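Local coordinates for proton-dependent oligopeptide transporter family protein (Xanthomonas campestris, PDB 6EI3) that probably couples inward proton movement to the uptake of small peptides across the membrane, as a major facilitator superfamily transporter of the POT family caught in an auto-inhibited state, at residues L157-A162 with S169-I174; L25-I30 with W325-Q330. All blocks are in the same frame, centred on the assembly; numbering follows the deposited sequence.

Contact 1: residues L157-A162 with S169-I174; sequences LLIPLA and SWAFGI. With 78M ((2S)-2,3-dihydroxypropyl(7Z)-pentadec-7-enoate), chain D; 78M ((2S)-2,3-dihydroxypropyl(7Z)-pentadec-7-enoate), chain L; 78M ((2S)-2,3-dihydroxypropyl(7Z)-pentadec-7-enoate), chain I.
Ile159 and Ile174 meet between two helices that run roughly antiparallel, their segment axes 148° apart and 8.3 Å distant at closest approach. Ile174 can be followed outward. Its CB lies 4.0 Å from Ile159 CD1, and its CG2 comes closer still, 3.6 Å from the same methyl; the two isoleucines lie alongside each other, pointing opposite ways. With chi1 at -65°, CG1 stands trans to the backbone C, which sends the longer branch toward the lipids. CG1 packs against the chain of one bound monoacylglycerol (78M, chain D), and terminal CD1 reaches between C14 of another (78M, chain L) and Ala162 CB, 4.1 Å from the latter. Small residues close the helices nearer their joining turn: Ala162 CA and Ala171 CA are 5.0 Å apart, and Ile159 CG2 rests on Ala171 O at 3.3 Å. The side-chain pairs between the segments are all apolar, with one methyl lying against a backbone carbonyl oxygen. Polar chemistry appears at the lipid-facing side, where Trp170 NE1 donates to O21 of 78M (chain D) over 2.9 Å, while C3 of that lipid stands 3.9 Å above the indole plane, over its centre. Pro160, which has no N-H to give, marks the kink of its helix. The pair is a helical hairpin made by helices 137-165 and 168-188. Pro160 turns from the contact toward Thr327 in a loop, whereas Phe172 leaves the other helix to meet Phe28 of helix 25-30 and Phe103 of helix 100-117 edge-to-face.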
loop_
_atom_site.group_PDB
_atom_site.type_symbol
_atom_site.label_atom_id
_atom_site.label_comp_id
_atom_site.label_asym_id
_atom_site.label_seq_id
_atom_site.Cartn_x
_atom_site.Cartn_y
_atom_site.Cartn_z
ATOM N N LEU A 157 -10.315 -15.998 -6.880
ATOM C CA LEU A 157 -11.224 -17.116 -6.982
ATOM C C LEU A 157 -10.515 -18.393 -7.467
ATOM O O LEU A 157 -10.891 -19.480 -7.044
ATOM C CB LEU A 157 -12.388 -16.776 -7.926
ATOM C CG LEU A 157 -13.485 -15.828 -7.414
ATOM C CD1 LEU A 157 -14.431 -15.472 -8.534
ATOM C CD2 LEU A 157 -14.283 -16.447 -6.284
ATOM N N LEU A 158 -9.510 -18.270 -8.347
ATOM C CA LEU A 158 -8.846 -19.426 -8.966
ATOM C C LEU A 158 -7.634 -20.002 -8.197
ATOM O O LEU A 158 -7.596 -21.215 -7.956
ATOM C CB LEU A 158 -8.448 -19.069 -10.421
ATOM C CG LEU A 158 -7.573 -20.053 -11.216
ATOM C CD1 LEU A 158 -8.324 -21.370 -11.519
ATOM C CD2 LEU A 158 -7.139 -19.440 -12.537
ATOM N N ILE A 159 -6.635 -19.156 -7.874
ATOM C CA ILE A 159 -5.385 -19.582 -7.243
ATOM C C ILE A 159 -5.625 -20.320 -5.889
ATOM O O ILE A 159 -5.029 -21.375 -5.713
ATOM C CB ILE A 159 -4.332 -18.437 -7.158
ATOM C CG1 ILE A 159 -4.116 -17.782 -8.546
ATOM C CG2 ILE A 159 -3.005 -18.952 -6.593
ATOM C CD1 ILE A 159 -3.642 -18.784 -9.726
ATOM N N PRO A 160 -6.535 -19.887 -4.991
ATOM C CA PRO A 160 -6.797 -20.676 -3.770
ATOM C C PRO A 160 -7.327 -22.085 -4.032
ATOM O O PRO A 160 -7.043 -22.985 -3.234
ATOM C CB PRO A 160 -7.791 -19.805 -3.000
ATOM C CG PRO A 160 -7.520 -18.388 -3.508
ATOM C CD PRO A 160 -7.317 -18.631 -4.974
ATOM N N LEU A 161 -8.060 -22.290 -5.160
ATOM C CA LEU A 161 -8.583 -23.597 -5.584
ATOM C C LEU A 161 -7.431 -24.460 -6.096
ATOM O O LEU A 161 -7.408 -25.653 -5.822
ATOM C CB LEU A 161 -9.663 -23.462 -6.685
ATOM C CG LEU A 161 -11.068 -23.032 -6.253
ATOM C CD1 LEU A 161 -12.020 -23.090 -7.426
ATOM C CD2 LEU A 161 -11.621 -23.924 -5.141
ATOM N N ALA A 162 -6.464 -23.851 -6.833
ATOM C CA ALA A 162 -5.251 -24.558 -7.270
ATOM C C ALA A 162 -4.463 -25.007 -6.013
ATOM O O ALA A 162 -3.979 -26.130 -5.974
ATOM C CB ALA A 162 -4.379 -23.642 -8.122
ATOM N N SER A 169 3.036 -26.101 -5.635
ATOM C CA SER A 169 3.772 -26.022 -6.899
ATOM C C SER A 169 2.844 -25.506 -8.005
ATOM O O SER A 169 3.306 -24.808 -8.897
ATOM C CB SER A 169 4.291 -27.405 -7.304
ATOM O OG SER A 169 5.457 -27.761 -6.581
ATOM N N TRP A 170 1.553 -25.870 -7.962
ATOM C CA TRP A 170 0.604 -25.396 -8.963
ATOM C C TRP A 170 0.126 -24.005 -8.618
ATOM O O TRP A 170 0.085 -23.143 -9.495
ATOM C CB TRP A 170 -0.579 -26.364 -9.133
ATOM C CG TRP A 170 -0.182 -27.652 -9.796
ATOM C CD1 TRP A 170 0.280 -28.777 -9.185
ATOM C CD2 TRP A 170 -0.137 -27.914 -11.208
ATOM N NE1 TRP A 170 0.573 -29.738 -10.123
ATOM C CE2 TRP A 170 0.352 -29.226 -11.375
ATOM C CE3 TRP A 170 -0.480 -27.170 -12.351
ATOM C CZ2 TRP A 170 0.500 -29.820 -12.638
ATOM C CZ3 TRP A 170 -0.333 -27.756 -13.603
ATOM C CH2 TRP A 170 0.172 -29.057 -13.739
ATOM N N ALA A 171 -0.200 -23.767 -7.339
ATOM C CA ALA A 171 -0.723 -22.479 -6.892
ATOM C C ALA A 171 0.296 -21.329 -7.030
ATOM O O ALA A 171 -0.098 -20.216 -7.404
ATOM C CB ALA A 171 -1.217 -22.595 -5.476
ATOM N N PHE A 172 1.589 -21.591 -6.767
ATOM C CA PHE A 172 2.611 -20.558 -6.943
ATOM C C PHE A 172 3.153 -20.621 -8.388
ATOM O O PHE A 172 3.551 -19.591 -8.935
ATOM C CB PHE A 172 3.743 -20.652 -5.885
ATOM C CG PHE A 172 3.306 -20.335 -4.466
ATOM C CD1 PHE A 172 2.978 -19.034 -4.092
ATOM C CD2 PHE A 172 3.203 -21.341 -3.510
ATOM C CE1 PHE A 172 2.593 -18.733 -2.777
ATOM C CE2 PHE A 172 2.810 -21.042 -2.194
ATOM C CZ PHE A 172 2.499 -19.738 -1.839
ATOM N N GLY A 173 3.108 -21.815 -9.000
ATOM C CA GLY A 173 3.538 -22.011 -10.387
ATOM C C GLY A 173 2.764 -21.209 -11.420
ATOM O O GLY A 173 3.379 -20.640 -12.316
ATOM N N ILE A 174 1.416 -21.133 -11.300
ATOM C CA ILE A 174 0.556 -20.355 -12.212
ATOM C C ILE A 174 0.955 -18.847 -12.183
ATOM O O ILE A 174 1.331 -18.349 -13.239
ATOM C CB ILE A 174 -0.970 -20.609 -11.998
ATOM C CG1 ILE A 174 -1.344 -22.073 -12.355
ATOM C CG2 ILE A 174 -1.834 -19.577 -12.780
ATOM C CD1 ILE A 174 -2.638 -22.603 -11.674
HETATM O O21 78M D . 0.703 -32.469 -9.140
HETATM C C20 78M D . 2.078 -32.617 -9.459
HETATM C C18 78M D . 2.965 -32.009 -8.396
HETATM O O19 78M D . 2.324 -30.886 -7.780
HETATM C C17 78M D . 4.319 -31.595 -8.928
HETATM O O2 78M D . 4.033 -30.697 -10.027
HETATM C C1 78M D . 4.888 -29.703 -10.288
HETATM O O1 78M D . 5.810 -29.394 -9.576
HETATM C C2 78M D . 4.568 -29.056 -11.601
HETATM C C3 78M D . 3.966 -27.666 -11.479
HETATM C C4 78M D . 3.659 -27.091 -12.844
HETATM C C5 78M D . 3.142 -25.671 -12.869
HETATM C C6 78M D . 2.931 -25.169 -14.293
HETATM C C7 78M D . 2.351 -23.790 -14.361
HETATM C C8 78M D . 1.392 -23.361 -15.166
HETATM C C9 78M D . 0.634 -24.152 -16.187
HETATM C C10 78M D . -0.874 -24.159 -15.918
HETATM C C11 78M D . -1.690 -23.232 -16.812
HETATM C C12 78M D . -1.478 -21.733 -16.587
HETATM C C13 78M D . -2.277 -20.854 -17.544
HETATM C C15 78M D . -0.792 -18.949 -18.284
HETATM C C14 78M D . -1.986 -19.369 -17.453
HETATM O O21 78M L . -10.137 -34.359 -4.392
HETATM C C20 78M L . -11.184 -34.300 -5.352
HETATM C C18 78M L . -11.975 -33.021 -5.208
HETATM O O19 78M L . -13.240 -33.133 -5.870
HETATM C C17 78M L . -11.220 -31.803 -5.689
HETATM O O2 78M L . -11.424 -31.642 -7.113
HETATM C C1 78M L . -10.382 -31.831 -7.929
HETATM O O1 78M L . -9.364 -32.387 -7.605
HETATM C C2 78M L . -10.650 -31.262 -9.294
HETATM C C3 78M L . -9.724 -30.114 -9.693
HETATM C C4 78M L . -10.089 -28.783 -9.061
HETATM C C5 78M L . -9.855 -27.572 -9.957
HETATM C C6 78M L . -8.547 -26.823 -9.700
HETATM C C7 78M L . -8.541 -25.421 -10.262
HETATM C C8 78M L . -8.114 -25.013 -11.454
HETATM C C9 78M L . -7.546 -25.853 -12.569
HETATM C C10 78M L . -7.036 -25.057 -13.779
HETATM C C11 78M L . -5.531 -24.804 -13.777
HETATM C C12 78M L . -4.928 -24.317 -15.099
HETATM C C13 78M L . -5.323 -22.914 -15.564
HETATM C C15 78M L . -5.076 -20.400 -15.277
HETATM C C14 78M L . -4.781 -21.769 -14.710
HETATM O O21 78M I . -13.530 -27.647 -5.512
HETATM C C20 78M I . -13.762 -29.047 -5.381
HETATM C C18 78M I . -14.689 -29.554 -6.461
HETATM O O19 78M I . -15.166 -30.855 -6.108
HETATM C C17 78M I . -14.043 -29.610 -7.832
HETATM O O2 78M I . -13.434 -28.329 -8.137
HETATM C C1 78M I . -14.183 -27.376 -8.704
HETATM O O1 78M I . -15.379 -27.445 -8.832
HETATM C C2 78M I . -13.339 -26.216 -9.146
HETATM C C3 78M I . -13.782 -25.615 -10.474
HETATM C C4 78M I . -13.013 -24.361 -10.847
HETATM C C5 78M I . -12.402 -24.415 -12.231
HETATM C C6 78M I . -11.458 -23.263 -12.531
HETATM C C7 78M I . -12.076 -22.212 -13.399
HETATM C C8 78M I . -11.644 -21.800 -14.581
HETATM C C9 78M I . -10.452 -22.303 -15.340
HETATM C C10 78M I . -10.046 -21.399 -16.501
HETATM C C11 78M I . -9.052 -22.045 -17.456
HETATM C C12 78M I . -8.561 -21.132 -18.565
HETATM C C13 78M I . -7.157 -20.578 -18.357
HETATM C C15 78M I . -7.047 -18.544 -19.912
HETATM C C14 78M I . -7.031 -19.060 -18.481
#

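Contact 2: residues L25-I30 with W325-Q330; sequences LVQFLI and WFTASQ. With 78M ((2S)-2,3-dihydroxypropyl(7Z)-pentadec-7-enoate), chain M; 78M ((2S)-2,3-dihydroxypropyl(7Z)-pentadec-7-enoate), chain K; 78M ((2S)-2,3-dihydroxypropyl(7Z)-pentadec-7-enoate), chain I.
Gln27 reaches from helix 25-30 into the turn at Thr327-Ser329, and its carboxamide carries almost all of the contact. The tight side is at OE1. Ser329 N donates to Gln27 OE1 over 3.0 Å, lying nearly in line with the C=O bond (160°), although the N-H itself is less straight at 140°. Ser329 OG is 2.9 Å from the same oxygen, but Asn23 O also lies within reach of its proton, so that bond is not settled. The Gln27 chain leaves with CG anti to the backbone N (chi1 -173°) and bends at chi2, which brings the amide end across Thr327 obliquely. A water accepts from Gln27 N and donates to Ser329 OG, tying the serine to the helix backbone as well.

The amide nitrogen marks the looser side. A second water accepts from both Gln27 NE2, at 3.1 Å, and Ala328 N, and so bridges the amide nitrogen to the loop backbone. At the start of the loop, Trp325 and Phe326 each turn one ring face to lipid: 78M (chain K) C5 stands 3.5 Å above the Phe326 ring, over its centre. Gln330 OE1 lies over the opposite face, offset toward the rim, and accepts from Thr327 N at 3.0 Å, which ties the short 3-10 turn across its own start. Trp325 likewise has O1 of 78M (chain M) over the centre of one face.

The chemistry is that of a neutral side-chain amide bonded directly to one backbone N-H and, through water, to a second, with no ion pair between the segments. Gln27 is thus held to a loop almost 300 residues on by the Ser329 N bond and two water bridges, with Arg318 and Lys164 close by.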
loop_
_atom_site.group_PDB
_atom_site.type_symbol
_atom_site.label_atom_id
_atom_site.label_comp_id
_atom_site.label_asym_id
_atom_site.label_seq_id
_atom_site.Cartn_x
_atom_site.Cartn_y
_atom_site.Cartn_z
ATOM N N LEU A 25 -0.752 -16.528 0.123
ATOM C CA LEU A 25 0.459 -16.634 0.939
ATOM C C LEU A 25 0.215 -17.099 2.394
ATOM O O LEU A 25 0.873 -18.038 2.840
ATOM C CB LEU A 25 1.288 -15.321 0.903
ATOM C CG LEU A 25 2.674 -15.355 1.628
ATOM C CD1 LEU A 25 3.565 -16.502 1.080
ATOM C CD2 LEU A 25 3.425 -14.022 1.436
ATOM N N VAL A 26 -0.698 -16.445 3.126
ATOM C CA VAL A 26 -0.997 -16.798 4.517
ATOM C C VAL A 26 -1.634 -18.209 4.631
ATOM O O VAL A 26 -1.209 -18.996 5.480
ATOM C CB VAL A 26 -1.818 -15.684 5.209
ATOM C CG1 VAL A 26 -2.331 -16.131 6.573
ATOM C CG2 VAL A 26 -0.949 -14.449 5.395
ATOM N N GLN A 27 -2.625 -18.537 3.765
ATOM C CA GLN A 27 -3.255 -19.855 3.797
ATOM C C GLN A 27 -2.226 -20.942 3.483
ATOM O O GLN A 27 -2.245 -21.997 4.110
ATOM C CB GLN A 27 -4.455 -19.926 2.841
ATOM C CG GLN A 27 -5.237 -21.255 2.979
ATOM C CD GLN A 27 -6.737 -21.111 2.910
ATOM O OE1 GLN A 27 -7.278 -20.136 2.381
ATOM N NE2 GLN A 27 -7.448 -22.100 3.436
ATOM N N PHE A 28 -1.297 -20.680 2.544
ATOM C CA PHE A 28 -0.236 -21.646 2.285
ATOM C C PHE A 28 0.670 -21.731 3.538
ATOM O O PHE A 28 0.997 -22.829 3.982
ATOM C CB PHE A 28 0.634 -21.234 1.055
ATOM C CG PHE A 28 1.991 -21.915 1.072
ATOM C CD1 PHE A 28 2.103 -23.287 0.862
ATOM C CD2 PHE A 28 3.147 -21.193 1.358
ATOM C CE1 PHE A 28 3.347 -23.925 0.942
ATOM C CE2 PHE A 28 4.389 -21.830 1.431
ATOM C CZ PHE A 28 4.485 -23.184 1.205
ATOM N N LEU A 29 1.116 -20.567 4.074
ATOM C CA LEU A 29 2.070 -20.575 5.200
ATOM C C LEU A 29 1.594 -21.283 6.465
ATOM O O LEU A 29 2.370 -22.005 7.080
ATOM C CB LEU A 29 2.536 -19.147 5.557
ATOM C CG LEU A 29 3.540 -18.483 4.576
ATOM C CD1 LEU A 29 3.694 -17.013 4.899
ATOM C CD2 LEU A 29 4.910 -19.193 4.590
ATOM N N ILE A 30 0.340 -21.072 6.862
ATOM C CA ILE A 30 -0.194 -21.564 8.139
ATOM C C ILE A 30 -0.176 -23.104 8.267
ATOM O O ILE A 30 -0.048 -23.580 9.382
ATOM C CB ILE A 30 -1.577 -20.929 8.448
ATOM C CG1 ILE A 30 -1.869 -20.912 9.968
ATOM C CG2 ILE A 30 -2.737 -21.523 7.632
ATOM C CD1 ILE A 30 -0.973 -19.969 10.775
ATOM N N TRP A 325 -15.919 -27.580 -1.387
ATOM C CA TRP A 325 -15.319 -26.977 -2.567
ATOM C C TRP A 325 -14.729 -25.577 -2.333
ATOM O O TRP A 325 -13.887 -25.151 -3.118
ATOM C CB TRP A 325 -16.314 -26.956 -3.735
ATOM C CG TRP A 325 -17.561 -26.149 -3.507
ATOM C CD1 TRP A 325 -18.770 -26.618 -3.095
ATOM C CD2 TRP A 325 -17.745 -24.754 -3.788
ATOM N NE1 TRP A 325 -19.692 -25.598 -3.078
ATOM C CE2 TRP A 325 -19.080 -24.435 -3.469
ATOM C CE3 TRP A 325 -16.899 -23.731 -4.243
ATOM C CZ2 TRP A 325 -19.591 -23.139 -3.593
ATOM C CZ3 TRP A 325 -17.411 -22.451 -4.387
ATOM C CH2 TRP A 325 -18.735 -22.160 -4.040
ATOM N N PHE A 326 -15.187 -24.856 -1.300
ATOM C CA PHE A 326 -14.749 -23.475 -1.016
ATOM C C PHE A 326 -13.508 -23.423 -0.135
ATOM O O PHE A 326 -13.242 -24.351 0.628
ATOM C CB PHE A 326 -15.902 -22.683 -0.365
ATOM C CG PHE A 326 -15.803 -21.178 -0.469
ATOM C CD1 PHE A 326 -16.193 -20.519 -1.630
ATOM C CD2 PHE A 326 -15.358 -20.418 0.608
ATOM C CE1 PHE A 326 -16.103 -19.126 -1.726
ATOM C CE2 PHE A 326 -15.258 -19.029 0.508
ATOM C CZ PHE A 326 -15.654 -18.391 -0.650
ATOM N N THR A 327 -12.747 -22.329 -0.224
ATOM C CA THR A 327 -11.572 -22.165 0.630
ATOM C C THR A 327 -11.535 -20.711 1.097
ATOM O O THR A 327 -11.930 -19.827 0.345
ATOM C CB THR A 327 -10.304 -22.739 -0.028
ATOM O OG1 THR A 327 -9.226 -22.673 0.892
ATOM C CG2 THR A 327 -9.952 -22.078 -1.350
ATOM N N ALA A 328 -11.132 -20.476 2.361
ATOM C CA ALA A 328 -11.136 -19.153 3.006
ATOM C C ALA A 328 -10.577 -17.982 2.155
ATOM O O ALA A 328 -11.167 -16.890 2.140
ATOM C CB ALA A 328 -10.403 -19.220 4.350
ATOM N N SER A 329 -9.435 -18.213 1.482
ATOM C CA SER A 329 -8.745 -17.207 0.652
ATOM C C SER A 329 -9.610 -16.637 -0.467
ATOM O O SER A 329 -9.427 -15.479 -0.836
ATOM C CB SER A 329 -7.444 -17.775 0.099
ATOM O OG SER A 329 -6.418 -17.732 1.077
ATOM N N GLN A 330 -10.574 -17.428 -0.985
ATOM C CA GLN A 330 -11.469 -16.973 -2.061
ATOM C C GLN A 330 -12.320 -15.747 -1.693
ATOM O O GLN A 330 -12.760 -15.027 -2.590
ATOM C CB GLN A 330 -12.367 -18.107 -2.543
ATOM C CG GLN A 330 -11.601 -19.224 -3.249
ATOM C CD GLN A 330 -12.572 -20.275 -3.671
ATOM O OE1 GLN A 330 -13.085 -21.015 -2.852
ATOM N NE2 GLN A 330 -12.915 -20.289 -4.940
HETATM O O21 78M M . -20.014 -29.661 -8.428
HETATM C C20 78M M . -18.640 -29.456 -8.134
HETATM C C18 78M M . -18.461 -28.896 -6.742
HETATM O O19 78M M . -19.140 -29.732 -5.799
HETATM C C17 78M M . -18.947 -27.471 -6.615
HETATM O O2 78M M . -17.846 -26.665 -7.104
HETATM C C1 78M M . -18.070 -25.370 -7.364
HETATM O O1 78M M . -19.153 -24.843 -7.298
HETATM C C2 78M M . -16.788 -24.663 -7.705
HETATM C C3 78M M . -16.931 -23.449 -8.615
HETATM C C4 78M M . -15.861 -22.406 -8.341
HETATM C C5 78M M . -15.472 -21.562 -9.539
HETATM C C6 78M M . -14.594 -20.353 -9.194
HETATM C C7 78M M . -14.039 -19.630 -10.401
HETATM C C8 78M M . -14.665 -18.777 -11.215
HETATM C C9 78M M . -16.102 -18.324 -11.154
HETATM C C10 78M M . -16.305 -16.844 -11.478
HETATM C C11 78M M . -17.466 -16.211 -10.723
HETATM C C12 78M M . -17.602 -14.704 -10.911
HETATM C C13 78M M . -18.206 -13.952 -9.724
HETATM C C15 78M M . -20.223 -13.461 -8.260
HETATM C C14 78M M . -19.700 -14.169 -9.494
HETATM O O21 78M K . -25.333 -19.346 4.298
HETATM C C20 78M K . -25.815 -19.936 3.101
HETATM C C18 78M K . -24.875 -19.663 1.951
HETATM O O19 78M K . -24.739 -18.250 1.748
HETATM C C17 78M K . -25.305 -20.339 0.668
HETATM O O2 78M K . -24.134 -20.227 -0.176
HETATM C C1 78M K . -23.553 -21.346 -0.631
HETATM O O1 78M K . -24.048 -22.441 -0.574
HETATM C C2 78M K . -22.187 -21.059 -1.179
HETATM C C3 78M K . -21.163 -20.910 -0.068
HETATM C C4 78M K . -19.843 -20.338 -0.547
HETATM C C5 78M K . -19.091 -19.561 0.527
HETATM C C6 78M K . -19.684 -18.185 0.863
HETATM C C7 78M K . -19.514 -17.233 -0.272
HETATM C C8 78M K . -19.589 -15.922 -0.236
HETATM C C9 78M K . -19.393 -15.017 -1.410
HETATM C C10 78M K . -17.907 -14.719 -1.662
HETATM C C11 78M K . -17.201 -15.626 -2.669
HETATM C C12 78M K . -17.393 -15.252 -4.133
HETATM C C13 78M K . -16.796 -13.908 -4.528
HETATM C C15 78M K . -16.606 -12.101 -6.264
HETATM C C14 78M K . -17.211 -13.432 -5.907
HETATM O O21 78M I . -13.530 -27.647 -5.512
HETATM C C20 78M I . -13.762 -29.047 -5.381
HETATM C C18 78M I . -14.689 -29.554 -6.461
HETATM O O19 78M I . -15.166 -30.855 -6.108
HETATM C C17 78M I . -14.043 -29.610 -7.832
HETATM O O2 78M I . -13.434 -28.329 -8.137
HETATM C C1 78M I . -14.183 -27.376 -8.704
HETATM O O1 78M I . -15.379 -27.445 -8.832
HETATM C C2 78M I . -13.339 -26.216 -9.146
HETATM C C3 78M I . -13.782 -25.615 -10.474
HETATM C C4 78M I . -13.013 -24.361 -10.847
HETATM C C5 78M I . -12.402 -24.415 -12.231
HETATM C C6 78M I . -11.458 -23.263 -12.531
HETATM C C7 78M I . -12.076 -22.212 -13.399
HETATM C C8 78M I . -11.644 -21.800 -14.581
HETATM C C9 78M I . -10.452 -22.303 -15.340
HETATM C C10 78M I . -10.046 -21.399 -16.501
HETATM C C11 78M I . -9.052 -22.045 -17.456
HETATM C C12 78M I . -8.561 -21.132 -18.565
HETATM C C13 78M I . -7.157 -20.578 -18.357
HETATM C C15 78M I . -7.047 -18.544 -19.912
HETATM C C14 78M I . -7.031 -19.060 -18.481
HETATM O O HOH W 1 -4.096 -16.602 2.126
HETATM O O HOH W 2 -10.358 -22.651 4.183
#

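The centres of contacts 1 and 2 are about 10 Å apart, on the same side of the chain's centre. Along the chain the order is 25-30, 157-162, 169-174, 325-330: contact 1 is local, its segments separated by six residues, whereas 294 residues separate those of contact 2. They share no helix, yet they meet where Leu157 O faces Gln330 NE2 at 3.0 Å, a probable hydrogen bond, and one monoacylglycerol (78M, chain I) touches both. In the two-bundle architecture of this superfamily, contact 1 belongs to the N-terminal bundle, while contact 2 brings a C-terminal-half loop onto it, so contact 2 is a point where the two halves of the chain meet beside bound lipid.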